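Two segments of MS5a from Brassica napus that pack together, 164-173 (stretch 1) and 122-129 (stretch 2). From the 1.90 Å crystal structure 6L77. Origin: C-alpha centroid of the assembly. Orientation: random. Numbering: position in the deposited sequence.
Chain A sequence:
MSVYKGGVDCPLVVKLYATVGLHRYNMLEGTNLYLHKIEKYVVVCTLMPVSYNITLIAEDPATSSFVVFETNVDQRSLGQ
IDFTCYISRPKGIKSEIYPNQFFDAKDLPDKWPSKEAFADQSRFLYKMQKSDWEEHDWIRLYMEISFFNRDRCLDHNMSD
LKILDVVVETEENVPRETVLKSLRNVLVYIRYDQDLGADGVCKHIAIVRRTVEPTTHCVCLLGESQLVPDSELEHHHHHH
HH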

# COMPACT_ATOMS: atom_id res chain seq x y z
N LEU A 164 -11.59 7.41 -8.25
CA LEU A 164 -12.78 7.31 -9.09
C LEU A 164 -13.33 5.90 -9.21
O LEU A 164 -14.55 5.73 -9.32
CB LEU A 164 -12.50 7.83 -10.50
CG LEU A 164 -12.04 9.29 -10.60
CD1 LEU A 164 -11.77 9.64 -12.05
CD2 LEU A 164 -13.09 10.21 -10.01
N ASP A 165 -12.47 4.88 -9.17
CA ASP A 165 -12.90 3.51 -9.38
C ASP A 165 -11.82 2.58 -8.84
O ASP A 165 -10.63 2.90 -8.92
CB ASP A 165 -13.15 3.23 -10.87
CG ASP A 165 -13.91 1.94 -11.11
OD1 ASP A 165 -14.42 1.35 -10.13
OD2 ASP A 165 -14.00 1.53 -12.29
N VAL A 166 -12.25 1.46 -8.25
CA VAL A 166 -11.32 0.49 -7.67
C VAL A 166 -11.84 -0.90 -8.00
O VAL A 166 -13.03 -1.17 -7.82
CB VAL A 166 -11.16 0.65 -6.14
CG1 VAL A 166 -10.25 -0.43 -5.57
CG2 VAL A 166 -10.61 2.02 -5.79
N VAL A 167 -10.96 -1.77 -8.49
CA VAL A 167 -11.29 -3.17 -8.70
C VAL A 167 -10.22 -3.99 -8.00
O VAL A 167 -9.03 -3.68 -8.11
CB VAL A 167 -11.35 -3.52 -10.21
CG1 VAL A 167 -11.43 -5.03 -10.43
CG2 VAL A 167 -12.53 -2.80 -10.87
N VAL A 168 -10.62 -5.02 -7.26
CA VAL A 168 -9.68 -5.91 -6.59
C VAL A 168 -9.88 -7.32 -7.12
O VAL A 168 -11.02 -7.77 -7.28
CB VAL A 168 -9.86 -5.89 -5.06
CG1 VAL A 168 -8.88 -6.86 -4.41
CG2 VAL A 168 -9.65 -4.48 -4.51
N GLU A 169 -8.78 -8.02 -7.39
CA GLU A 169 -8.82 -9.40 -7.85
C GLU A 169 -8.14 -10.28 -6.81
O GLU A 169 -7.05 -9.97 -6.32
CB GLU A 169 -8.17 -9.57 -9.22
CG GLU A 169 -8.18 -11.03 -9.69
CD GLU A 169 -7.89 -11.23 -11.18
OE1 GLU A 169 -7.55 -10.24 -11.87
OE2 GLU A 169 -8.01 -12.38 -11.66
N THR A 170 -8.81 -11.39 -6.47
CA THR A 170 -8.29 -12.38 -5.54
C THR A 170 -8.07 -13.69 -6.27
O THR A 170 -8.57 -13.91 -7.38
CB THR A 170 -9.24 -12.62 -4.37
OG1 THR A 170 -10.48 -13.12 -4.88
CG2 THR A 170 -9.50 -11.33 -3.59
N GLU A 171 -7.36 -14.59 -5.60
CA GLU A 171 -7.08 -15.93 -6.09
C GLU A 171 -8.19 -16.92 -5.74
O GLU A 171 -8.27 -17.98 -6.35
CB GLU A 171 -5.74 -16.41 -5.52
CG GLU A 171 -4.72 -15.26 -5.40
CD GLU A 171 -3.38 -15.65 -4.78
OE1 GLU A 171 -3.32 -16.64 -4.02
OE2 GLU A 171 -2.38 -14.96 -5.07
N GLU A 172 -9.04 -16.57 -4.78
CA GLU A 172 -10.07 -17.45 -4.27
C GLU A 172 -11.39 -16.69 -4.19
O GLU A 172 -11.40 -15.47 -3.98
CB GLU A 172 -9.73 -17.98 -2.87
CG GLU A 172 -8.35 -18.56 -2.73
CD GLU A 172 -7.94 -18.69 -1.27
OE1 GLU A 172 -8.73 -18.27 -0.39
OE2 GLU A 172 -6.83 -19.20 -1.01
N ASN A 173 -12.48 -17.43 -4.35
CA ASN A 173 -13.82 -16.87 -4.33
C ASN A 173 -14.26 -16.63 -2.89
O ASN A 173 -14.76 -17.55 -2.23
CB ASN A 173 -14.78 -17.81 -5.06
CG ASN A 173 -16.14 -17.20 -5.28
OD1 ASN A 173 -16.55 -16.30 -4.55
ND2 ASN A 173 -16.85 -17.67 -6.29
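Stretch 2 (122-129) SRFLYKMQ

The most distinctive feature of this contact is a bidentate salt bridge out on the face that carries L125 and E169: R123 NE donates to E169 OE2 at 2.8 Å and R123 NH2 to E169 OE1 at 2.9 Å. The carboxylate meets the edge of the guanidinium near its plane, where the N-H bonds point, and the long side chains of both residues let the charges meet although R123 lies beyond the register partner of E169, which is L125.

Stretch 2 runs antiparallel to the strand of stretch 1, with 158° between their directions and axes 4.5 Å apart at closest. Its residues 124-127 are extended. Y126 pairs with V168 through two hydrogen bonds, Y126 N to V168 O at 2.7 Å and V168 N to Y126 O at 2.9 Å. On either side of this pair, M128 N donates to V166 O at 2.9 Å and T170 N to F124 O at 3.0 Å. Between these lie the non-hydrogen-bonded pairs V167 with K127 and E169 with L125, whose CA atoms approach to 4.6 and 4.4 Å.

Side chains alternate across the sheet, and the branched V167 and V168 suit its extended backbone. On the face of V167 and E169, L125 CD2 lies 4.1 Å from V167 CG1, while the aliphatic part of K127 brings its CG within 4.3 Å of V167 CG2. F124 and Y126 share the other face with V168 and T170. Here the flat F124 ring receives N173 CB over one face, 3.7 Å from its centroid, a CH-pi contact. Compact T170 lies at the edge of the Y126 ring, its OG1 3.5 Å from Y126 CE1, and its hydroxyl donates from T170 OG1 to E172 O at 2.7 Å. The flexible, apolar selenomethionine M128 carries its CE to 3.8 Å from V168 CG2.

One water joins the two stretches, accepting from F124 N at 3.0 Å and donating to T170 O at 2.6 Å and E169 OE2 at 2.8 Å.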

# COMPACT_ATOMS: atom_id res chain seq x y z
N SER A 122 -13.25 -18.41 -13.66
CA SER A 122 -12.10 -18.85 -12.89
C SER A 122 -11.39 -17.70 -12.21
O SER A 122 -10.42 -17.92 -11.47
CB SER A 122 -11.11 -19.59 -13.81
OG SER A 122 -10.47 -18.69 -14.69
N ARG A 123 -11.82 -16.46 -12.46
CA ARG A 123 -11.21 -15.27 -11.89
C ARG A 123 -12.22 -14.54 -11.03
O ARG A 123 -13.40 -14.45 -11.38
CB ARG A 123 -10.70 -14.35 -12.99
CG ARG A 123 -9.57 -14.95 -13.81
CD ARG A 123 -9.14 -14.02 -14.92
NE ARG A 123 -8.59 -12.75 -14.42
CZ ARG A 123 -8.15 -11.80 -15.23
NH1 ARG A 123 -8.22 -11.99 -16.55
NH2 ARG A 123 -7.67 -10.67 -14.74
N PHE A 124 -11.75 -13.99 -9.90
CA PHE A 124 -12.64 -13.40 -8.89
C PHE A 124 -12.32 -11.92 -8.74
O PHE A 124 -11.34 -11.56 -8.08
CB PHE A 124 -12.51 -14.18 -7.59
CG PHE A 124 -12.63 -15.64 -7.81
CD1 PHE A 124 -13.83 -16.17 -8.26
CD2 PHE A 124 -11.54 -16.48 -7.68
CE1 PHE A 124 -13.96 -17.53 -8.51
CE2 PHE A 124 -11.65 -17.83 -7.94
CZ PHE A 124 -12.87 -18.36 -8.36
N LEU A 125 -13.15 -11.07 -9.34
CA LEU A 125 -12.92 -9.63 -9.37
C LEU A 125 -14.04 -8.90 -8.63
O LEU A 125 -15.21 -9.26 -8.75
CB LEU A 125 -12.84 -9.12 -10.83
CG LEU A 125 -11.53 -9.53 -11.53
CD1 LEU A 125 -11.67 -10.91 -12.15
CD2 LEU A 125 -11.14 -8.51 -12.58
N TYR A 126 -13.66 -7.89 -7.85
CA TYR A 126 -14.58 -7.17 -6.98
C TYR A 126 -14.56 -5.71 -7.38
O TYR A 126 -13.56 -5.02 -7.15
CB TYR A 126 -14.18 -7.36 -5.51
CG TYR A 126 -14.20 -8.80 -5.08
CD1 TYR A 126 -13.18 -9.67 -5.45
CD2 TYR A 126 -15.25 -9.32 -4.33
CE1 TYR A 126 -13.21 -11.01 -5.09
CE2 TYR A 126 -15.28 -10.65 -3.95
CZ TYR A 126 -14.24 -11.48 -4.33
OH TYR A 126 -14.24 -12.82 -3.98
N LYS A 127 -15.65 -5.24 -7.98
CA LYS A 127 -15.83 -3.83 -8.32
C LYS A 127 -16.27 -3.09 -7.07
O LYS A 127 -17.42 -3.24 -6.61
CB LYS A 127 -16.86 -3.64 -9.43
CG LYS A 127 -16.58 -4.36 -10.74
CD LYS A 127 -17.62 -3.98 -11.80
CE LYS A 127 -17.60 -4.92 -13.00
NZ LYS A 127 -18.58 -4.52 -14.05
N MSE A 128 -15.38 -2.28 -6.52
CA MSE A 128 -15.63 -1.63 -5.23
C MSE A 128 -16.54 -0.42 -5.38
O MSE A 128 -16.53 0.25 -6.41
CB MSE A 128 -14.32 -1.22 -4.57
CG MSE A 128 -13.44 -2.40 -4.15
SE MSE A 128 -14.47 -3.77 -3.15
CE MSE A 128 -13.02 -5.07 -2.89
N GLN A 129 -17.34 -0.17 -4.35
CA GLN A 129 -18.16 1.02 -4.26
C GLN A 129 -17.39 2.08 -3.48
O GLN A 129 -16.47 1.78 -2.73
CB GLN A 129 -19.49 0.70 -3.56
CG GLN A 129 -20.57 1.77 -3.73
CD GLN A 129 -21.29 2.09 -2.42
OE1 GLN A 129 -21.08 3.16 -1.83
NE2 GLN A 129 -22.15 1.17 -1.97
O HOH W 1 -8.77 -14.38 -9.89